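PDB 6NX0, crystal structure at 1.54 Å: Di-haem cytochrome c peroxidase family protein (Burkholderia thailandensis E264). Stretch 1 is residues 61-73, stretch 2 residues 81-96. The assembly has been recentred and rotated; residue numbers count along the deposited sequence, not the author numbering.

Stretch 1 (61-73) TTVLLPGAPPERV
Stretch 2 81-96: TPQVASKVDPTAAVFR

The two stretches pack through a mainly apolar row of side chains that is pinned at one end by a short antiparallel strand pairing and at the other by a backbone hydrogen bond beside a tight turn, burying 829 Å² in total.

In stretch 1, Thr-62 and Glu-71 pair through their backbones (Thr-62 N to Glu-71 O 2.9 Å, Glu-71 N to Thr-62 O 2.7 Å), closing a loop that contains a type II turn from Leu-65 to Ala-68. Ala-68 N donates to Leu-65 O across this turn at 3.0 Å. Gly-67 occupies its third position with phi/psi 65/3, a positive phi that favours glycine; an ideal CB here would lie 2.3 Å from Val-94 O and clash.

Strand 71-73 meets strand 81-84 at 110° between N-to-C directions, and one bridge joins them. Val-73 and Val-84 form an antiparallel non-hydrogen-bonded pair, CA to CA 4.7 Å, with both side chains on the same face of the sheet; Val-73 is t and Val-84 m. Val-84 CA approaches Arg-72 O at 3.4 Å, and Val-73 CA approaches Gln-83 O at 3.4 Å, both as CA-H...O contacts. Ala-85 N adds a weak hydrogen bond to Arg-72 O at 3.3 Å.

Glu-71 (chi1 -89°, chi2 -158°, chi3 -124°) directs its carboxylate to the loop after Val-84. Ser-86, a p rotamer, donates from OG to Glu-71 OE2 at 3.0 Å, while Glu-71 OE2 lies 2.6 Å from Ser-86 O. Glu-71 OE1 sits 3.4 Å from Val-88 CG2.

Leu-64 and Leu-65, both m,t, point toward stretch 2. Leu-64 CD1 packs tightly on Val-88 CG2 at 3.2 Å and also reaches Val-84 CG1 at 4.0 Å. Thr-62 CG2 extends this patch, 4.0 Å from both Val-84 CG1 and Pro-82 CG. Leu-65 CD1 touches CG1 of Val-88 (chi1 t) at 3.7 Å, and Leu-65 CB meets Ala-93 CB at 3.9 Å.

Stretch 2 has helical phi/psi at 90-92, then extends from Ala-93 (-66/150) past the turn. Val-94 N donates to Pro-66 O at 2.9 Å and 155°, the shorter of the two backbone hydrogen bonds across the contact. Around it, Gly-67 CA approaches Val-94 O and Ala-68 CA approaches Ala-92 O, each at 3.5 Å in a CA-H...O contact. Pro-66 CG meets Phe-95 CE1 obliquely at 3.8 Å, with Phe-95 at chi1 -56° and chi2 -76°, and Pro-69 CD rests 3.7 Å from Ala-92 CB.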

ATOM      1  N   THR A  61      -2.770 -27.061   7.403  1.00 28.25           N
ATOM      2  CA  THR A  61      -1.806 -26.067   6.967  1.00 27.87           C
ATOM      3  C   THR A  61      -2.433 -25.126   5.948  1.00 31.01           C
ATOM      4  O   THR A  61      -3.446 -25.432   5.315  1.00 28.41           O
ATOM      5  CB  THR A  61      -0.569 -26.715   6.339  1.00 28.51           C
ATOM      6  OG1 THR A  61      -0.963 -27.470   5.182  1.00 28.39           O
ATOM      7  CG2 THR A  61       0.123 -27.611   7.342  1.00 27.56           C
ATOM      8  N   THR A  62      -1.779 -23.980   5.770  1.00 23.76           N
ATOM      9  CA  THR A  62      -2.192 -23.008   4.778  1.00 26.16           C
ATOM     10  C   THR A  62      -0.937 -22.382   4.183  1.00 17.15           C
ATOM     11  O   THR A  62       0.101 -22.295   4.848  1.00 23.59           O
ATOM     12  CB  THR A  62      -3.131 -21.959   5.419  1.00 22.84           C
ATOM     13  OG1 THR A  62      -3.854 -21.267   4.396  1.00 33.00           O
ATOM     14  CG2 THR A  62      -2.372 -20.985   6.284  1.00 24.84           C
ATOM     15  N   VAL A  63      -1.031 -21.976   2.919  1.00 21.87           N
ATOM     16  CA  VAL A  63       0.074 -21.318   2.221  1.00 19.72           C
ATOM     17  C   VAL A  63      -0.271 -19.839   2.086  1.00 16.57           C
ATOM     18  O   VAL A  63      -1.239 -19.484   1.401  1.00 20.56           O
ATOM     19  CB  VAL A  63       0.337 -21.944   0.848  1.00 21.61           C
ATOM     20  CG1 VAL A  63       1.467 -21.225   0.150  1.00 19.10           C
ATOM     21  CG2 VAL A  63       0.670 -23.441   0.997  1.00 25.25           C
ATOM     22  N   LEU A  64       0.538 -18.990   2.718  1.00 17.38           N
ATOM     23  CA  LEU A  64       0.238 -17.558   2.795  1.00 16.00           C
ATOM     24  C   LEU A  64       0.943 -16.713   1.736  1.00 21.23           C
ATOM     25  O   LEU A  64       0.482 -15.601   1.456  1.00 18.41           O
ATOM     26  CB  LEU A  64       0.600 -17.022   4.176  1.00 20.29           C
ATOM     27  CG  LEU A  64      -0.214 -17.621   5.328  1.00 22.70           C
ATOM     28  CD1 LEU A  64       0.304 -17.115   6.654  1.00 22.94           C
ATOM     29  CD2 LEU A  64      -1.705 -17.321   5.156  1.00 23.58           C
ATOM     30  N   LEU A  65       2.051 -17.190   1.171  1.00 21.39           N
ATOM     31  CA  LEU A  65       2.761 -16.577   0.052  1.00 20.08           C
ATOM     32  C   LEU A  65       3.055 -17.624  -1.012  1.00 18.83           C
ATOM     33  O   LEU A  65       3.255 -18.796  -0.680  1.00 19.24           O
ATOM     34  CB  LEU A  65       4.087 -15.953   0.497  1.00 21.60           C
ATOM     35  CG  LEU A  65       4.000 -14.618   1.239  1.00 24.03           C
ATOM     36  CD1 LEU A  65       5.355 -14.206   1.792  1.00 28.62           C
ATOM     37  CD2 LEU A  65       3.438 -13.555   0.324  1.00 23.56           C
ATOM     38  N   PRO A  66       3.117 -17.226  -2.282  1.00 20.00           N
ATOM     39  CA  PRO A  66       3.339 -18.198  -3.360  1.00 23.25           C
ATOM     40  C   PRO A  66       4.587 -19.035  -3.122  1.00 18.17           C
ATOM     41  O   PRO A  66       5.649 -18.516  -2.774  1.00 17.79           O
ATOM     42  CB  PRO A  66       3.479 -17.317  -4.605  1.00 23.56           C
ATOM     43  CG  PRO A  66       2.747 -16.062  -4.258  1.00 23.67           C
ATOM     44  CD  PRO A  66       2.961 -15.857  -2.807  1.00 20.70           C
ATOM     45  N   GLY A  67       4.438 -20.345  -3.292  1.00 21.12           N
ATOM     46  CA  GLY A  67       5.529 -21.277  -3.133  1.00 22.32           C
ATOM     47  C   GLY A  67       6.093 -21.400  -1.742  1.00 21.14           C
ATOM     48  O   GLY A  67       7.061 -22.144  -1.561  1.00 20.30           O
ATOM     49  N   ALA A  68       5.534 -20.712  -0.737  1.00 17.79           N
ATOM     50  CA  ALA A  68       6.089 -20.815   0.598  1.00 16.99           C
ATOM     51  C   ALA A  68       5.712 -22.147   1.239  1.00 19.71           C
ATOM     52  O   ALA A  68       4.763 -22.815   0.809  1.00 20.61           O
ATOM     53  CB  ALA A  68       5.595 -19.663   1.474  1.00 24.47           C
ATOM     54  N   PRO A  69       6.427 -22.555   2.278  1.00 18.92           N
ATOM     55  CA  PRO A  69       6.072 -23.790   2.955  1.00 20.89           C
ATOM     56  C   PRO A  69       4.722 -23.638   3.627  1.00 21.85           C
ATOM     57  O   PRO A  69       4.405 -22.561   4.161  1.00 22.64           O
ATOM     58  CB  PRO A  69       7.194 -23.976   3.989  1.00 26.74           C
ATOM     59  CG  PRO A  69       8.282 -23.070   3.562  1.00 27.85           C
ATOM     60  CD  PRO A  69       7.618 -21.928   2.879  1.00 26.81           C
ATOM     61  N   PRO A  70       3.891 -24.671   3.605  1.00 27.73           N
ATOM     62  CA  PRO A  70       2.620 -24.584   4.331  1.00 23.96           C
ATOM     63  C   PRO A  70       2.884 -24.280   5.794  1.00 24.15           C
ATOM     64  O   PRO A  70       3.837 -24.780   6.392  1.00 26.91           O
ATOM     65  CB  PRO A  70       1.997 -25.968   4.129  1.00 31.51           C
ATOM     66  CG  PRO A  70       2.613 -26.477   2.860  1.00 29.71           C
ATOM     67  CD  PRO A  70       4.018 -25.942   2.864  1.00 25.67           C
ATOM     68  N   GLU A  71       2.069 -23.398   6.357  1.00 20.41           N
ATOM     69  CA  GLU A  71       2.170 -23.051   7.762  1.00 20.44           C
ATOM     70  C   GLU A  71       1.062 -23.749   8.535  1.00 27.11           C
ATOM     71  O   GLU A  71      -0.073 -23.848   8.059  1.00 24.21           O
ATOM     72  CB  GLU A  71       2.078 -21.538   7.978  1.00 30.84           C
ATOM     73  CG  GLU A  71       3.422 -20.814   7.907  1.00 38.00           C
ATOM     74  CD  GLU A  71       3.405 -19.477   8.633  1.00 43.55           C
ATOM     75  OE1 GLU A  71       3.726 -18.439   8.005  1.00 44.13           O
ATOM     76  OE2 GLU A  71       3.069 -19.466   9.837  1.00 42.66           O
ATOM     77  N   ARG A  72       1.404 -24.220   9.730  1.00 26.22           N
ATOM     78  CA  ARG A  72       0.431 -24.868  10.595  1.00 26.64           C
ATOM     79  C   ARG A  72      -0.645 -23.876  11.022  1.00 24.42           C
ATOM     80  O   ARG A  72      -0.347 -22.782  11.501  1.00 22.72           O
ATOM     81  CB  ARG A  72       1.129 -25.450  11.825  1.00 31.12           C
ATOM     82  N   VAL A  73      -1.900 -24.280  10.859  1.00 22.99           N
ATOM     83  CA  VAL A  73      -3.055 -23.484  11.257  1.00 26.12           C
ATOM     84  C   VAL A  73      -3.499 -23.942  12.637  1.00 29.37           C
ATOM     85  O   VAL A  73      -3.799 -25.125  12.843  1.00 31.68           O
ATOM     86  CB  VAL A  73      -4.202 -23.624  10.249  1.00 20.68           C
ATOM     87  CG1 VAL A  73      -5.432 -22.849  10.721  1.00 25.51           C
ATOM     88  CG2 VAL A  73      -3.768 -23.174   8.859  1.00 25.76           C
ATOM     89  N   THR A  81     -10.481 -16.990   8.273  1.00 20.55           N
ATOM     90  CA  THR A  81      -9.154 -16.382   8.316  1.00 17.86           C
ATOM     91  C   THR A  81      -8.239 -17.225   9.200  1.00 20.25           C
ATOM     92  O   THR A  81      -8.505 -17.355  10.402  1.00 22.19           O
ATOM     93  CB  THR A  81      -9.225 -14.962   8.837  1.00 19.23           C
ATOM     94  OG1 THR A  81     -10.064 -14.195   7.962  1.00 17.45           O
ATOM     95  CG2 THR A  81      -7.810 -14.324   8.899  1.00 19.57           C
ATOM     96  N   PRO A  82      -7.157 -17.797   8.671  1.00 19.02           N
ATOM     97  CA  PRO A  82      -6.347 -18.698   9.493  1.00 20.79           C
ATOM     98  C   PRO A  82      -5.493 -17.948  10.500  1.00 24.08           C
ATOM     99  O   PRO A  82      -4.917 -16.893  10.208  1.00 19.91           O
ATOM    100  CB  PRO A  82      -5.477 -19.430   8.458  1.00 21.30           C
ATOM    101  CG  PRO A  82      -5.365 -18.503   7.317  1.00 19.33           C
ATOM    102  CD  PRO A  82      -6.662 -17.714   7.285  1.00 18.54           C
ATOM    103  N   GLN A  83      -5.425 -18.491  11.709  1.00 19.46           N
ATOM    104  CA  GLN A  83      -4.409 -18.106  12.664  1.00 15.80           C
ATOM    105  C   GLN A  83      -3.266 -19.105  12.538  1.00 22.94           C
ATOM    106  O   GLN A  83      -3.502 -20.316  12.478  1.00 26.25           O
ATOM    107  CB  GLN A  83      -4.939 -18.087  14.098  1.00 21.76           C
ATOM    108  CG  GLN A  83      -3.883 -17.667  15.104  1.00 22.35           C
ATOM    109  CD  GLN A  83      -4.389 -17.642  16.525  1.00 31.66           C
ATOM    110  OE1 GLN A  83      -5.599 -17.712  16.766  1.00 35.75           O
ATOM    111  NE2 GLN A  83      -3.468 -17.540  17.479  1.00 27.53           N
ATOM    112  N   VAL A  84      -2.041 -18.599  12.451  1.00 21.16           N
ATOM    113  CA  VAL A  84      -0.893 -19.462  12.212  1.00 19.30           C
ATOM    114  C   VAL A  84       0.054 -19.395  13.397  1.00 20.32           C
ATOM    115  O   VAL A  84       0.052 -18.450  14.195  1.00 21.66           O
ATOM    116  CB  VAL A  84      -0.149 -19.106  10.911  1.00 22.50           C
ATOM    117  CG1 VAL A  84      -1.015 -19.420   9.711  1.00 22.28           C
ATOM    118  CG2 VAL A  84       0.266 -17.642  10.928  1.00 20.82           C
ATOM    119  N   ALA A  85       0.910 -20.420  13.476  1.00 28.01           N
ATOM    120  CA  ALA A  85       1.799 -20.598  14.616  1.00 26.82           C
ATOM    121  C   ALA A  85       3.100 -19.806  14.522  1.00 24.70           C
ATOM    122  O   ALA A  85       3.737 -19.577  15.554  1.00 34.66           O
ATOM    123  CB  ALA A  85       2.126 -22.084  14.771  1.00 31.68           C
ATOM    124  N   SER A  86       3.518 -19.387  13.328  1.00 26.34           N
ATOM    125  CA  SER A  86       4.792 -18.698  13.170  1.00 31.56           C
ATOM    126  C   SER A  86       4.635 -17.510  12.229  1.00 26.88           C
ATOM    127  O   SER A  86       3.706 -17.454  11.419  1.00 27.72           O
ATOM    128  CB  SER A  86       5.867 -19.648  12.640  1.00 31.95           C
ATOM    129  OG  SER A  86       5.404 -20.288  11.470  1.00 37.84           O
ATOM    130  N   LYS A  87       5.569 -16.561  12.357  1.00 25.26           N
ATOM    131  CA  LYS A  87       5.584 -15.373  11.513  1.00 30.67           C
ATOM    132  C   LYS A  87       5.831 -15.762  10.068  1.00 31.24           C
ATOM    133  O   LYS A  87       6.690 -16.601   9.777  1.00 31.88           O
ATOM    134  CB  LYS A  87       6.689 -14.400  11.947  1.00 32.91           C
ATOM    135  CG  LYS A  87       6.326 -13.408  13.021  1.00 43.85           C
ATOM    136  CD  LYS A  87       7.281 -12.207  13.005  1.00 40.92           C
ATOM    137  N   VAL A  88       5.096 -15.127   9.157  1.00 25.80           N
ATOM    138  CA  VAL A  88       5.376 -15.305   7.740  1.00 26.47           C
ATOM    139  C   VAL A  88       6.766 -14.772   7.447  1.00 27.34           C
ATOM    140  O   VAL A  88       7.123 -13.659   7.856  1.00 28.38           O
ATOM    141  CB  VAL A  88       4.323 -14.594   6.873  1.00 36.22           C
ATOM    142  CG1 VAL A  88       4.802 -14.495   5.428  1.00 33.51           C
ATOM    143  CG2 VAL A  88       3.005 -15.334   6.919  1.00 34.40           C
ATOM    144  N   ASP A  89       7.562 -15.568   6.748  1.00 22.72           N
ATOM    145  CA  ASP A  89       8.901 -15.155   6.350  1.00 23.70           C
ATOM    146  C   ASP A  89       8.925 -14.865   4.855  1.00 27.07           C
ATOM    147  O   ASP A  89       8.777 -15.798   4.051  1.00 21.52           O
ATOM    148  CB  ASP A  89       9.904 -16.249   6.692  1.00 19.94           C
ATOM    149  CG  ASP A  89      11.347 -15.853   6.402  1.00 30.10           C
ATOM    150  OD1 ASP A  89      11.577 -14.771   5.830  1.00 31.09           O
ATOM    151  OD2 ASP A  89      12.246 -16.638   6.769  1.00 32.08           O
ATOM    152  N   PRO A  90       9.125 -13.616   4.431  1.00 28.32           N
ATOM    153  CA  PRO A  90       9.145 -13.331   2.987  1.00 27.18           C
ATOM    154  C   PRO A  90      10.257 -14.037   2.234  1.00 20.27           C
ATOM    155  O   PRO A  90      10.128 -14.235   1.016  1.00 29.25           O
ATOM    156  CB  PRO A  90       9.320 -11.807   2.945  1.00 31.64           C
ATOM    157  CG  PRO A  90      10.056 -11.495   4.213  1.00 33.90           C
ATOM    158  CD  PRO A  90       9.424 -12.409   5.223  1.00 32.49           C
ATOM    159  N   THR A  91      11.354 -14.401   2.897  1.00 27.18           N
ATOM    160  CA  THR A  91      12.430 -15.110   2.220  1.00 29.06           C
ATOM    161  C   THR A  91      12.051 -16.547   1.876  1.00 31.49           C
ATOM    162  O   THR A  91      12.779 -17.199   1.121  1.00 31.17           O
ATOM    163  CB  THR A  91      13.706 -15.114   3.081  1.00 29.15           C
ATOM    164  OG1 THR A  91      13.554 -16.009   4.190  1.00 39.26           O
ATOM    165  CG2 THR A  91      14.027 -13.721   3.590  1.00 35.97           C
ATOM    166  N   ALA A  92      10.933 -17.052   2.406  1.00 23.86           N
ATOM    167  CA  ALA A  92      10.516 -18.424   2.167  1.00 21.09           C
ATOM    168  C   ALA A  92       9.600 -18.564   0.958  1.00 15.71           C
ATOM    169  O   ALA A  92       9.372 -19.692   0.494  1.00 17.43           O
ATOM    170  CB  ALA A  92       9.808 -18.977   3.403  1.00 22.02           C
ATOM    171  N   ALA A  93       9.087 -17.467   0.428  1.00 16.44           N
ATOM    172  CA  ALA A  93       8.287 -17.526  -0.783  1.00 14.47           C
ATOM    173  C   ALA A  93       9.149 -17.967  -1.965  1.00 15.14           C
ATOM    174  O   ALA A  93      10.355 -17.706  -2.021  1.00 17.85           O
ATOM    175  CB  ALA A  93       7.655 -16.167  -1.082  1.00 17.40           C
ATOM    176  N   VAL A  94       8.512 -18.637  -2.921  1.00 15.76           N
ATOM    177  CA  VAL A  94       9.165 -19.059  -4.158  1.00 12.41           C
ATOM    178  C   VAL A  94       8.270 -18.654  -5.322  1.00 15.31           C
ATOM    179  O   VAL A  94       7.154 -19.174  -5.468  1.00 18.89           O
ATOM    180  CB  VAL A  94       9.435 -20.576  -4.186  1.00 15.38           C
ATOM    181  CG1 VAL A  94      10.134 -20.970  -5.481  1.00 20.99           C
ATOM    182  CG2 VAL A  94      10.258 -21.033  -2.995  1.00 16.20           C
ATOM    183  N   PHE A  95       8.759 -17.748  -6.157  1.00 17.42           N
ATOM    184  CA  PHE A  95       8.010 -17.223  -7.296  1.00 17.89           C
ATOM    185  C   PHE A  95       8.510 -17.908  -8.569  1.00 19.36           C
ATOM    186  O   PHE A  95       9.528 -17.517  -9.140  1.00 21.60           O
ATOM    187  CB  PHE A  95       8.166 -15.706  -7.371  1.00 18.22           C
ATOM    188  CG  PHE A  95       7.763 -14.998  -6.102  1.00 17.89           C
ATOM    189  CD1 PHE A  95       6.418 -14.836  -5.787  1.00 16.10           C
ATOM    190  CD2 PHE A  95       8.714 -14.522  -5.222  1.00 21.06           C
ATOM    191  CE1 PHE A  95       6.040 -14.192  -4.617  1.00 16.88           C
ATOM    192  CE2 PHE A  95       8.334 -13.879  -4.051  1.00 21.46           C
ATOM    193  CZ  PHE A  95       7.003 -13.713  -3.759  1.00 16.00           C
ATOM    194  N   ARG A  96       7.796 -18.930  -9.010  1.00 18.82           N
ATOM    195  CA  ARG A  96       8.237 -19.698 -10.169  1.00 20.94           C
ATOM    196  C   ARG A  96       7.957 -18.888 -11.425  1.00 24.99           C
ATOM    197  O   ARG A  96       6.804 -18.498 -11.649  1.00 24.26           O
ATOM    198  CB  ARG A  96       7.513 -21.035 -10.240  1.00 24.21           C
TER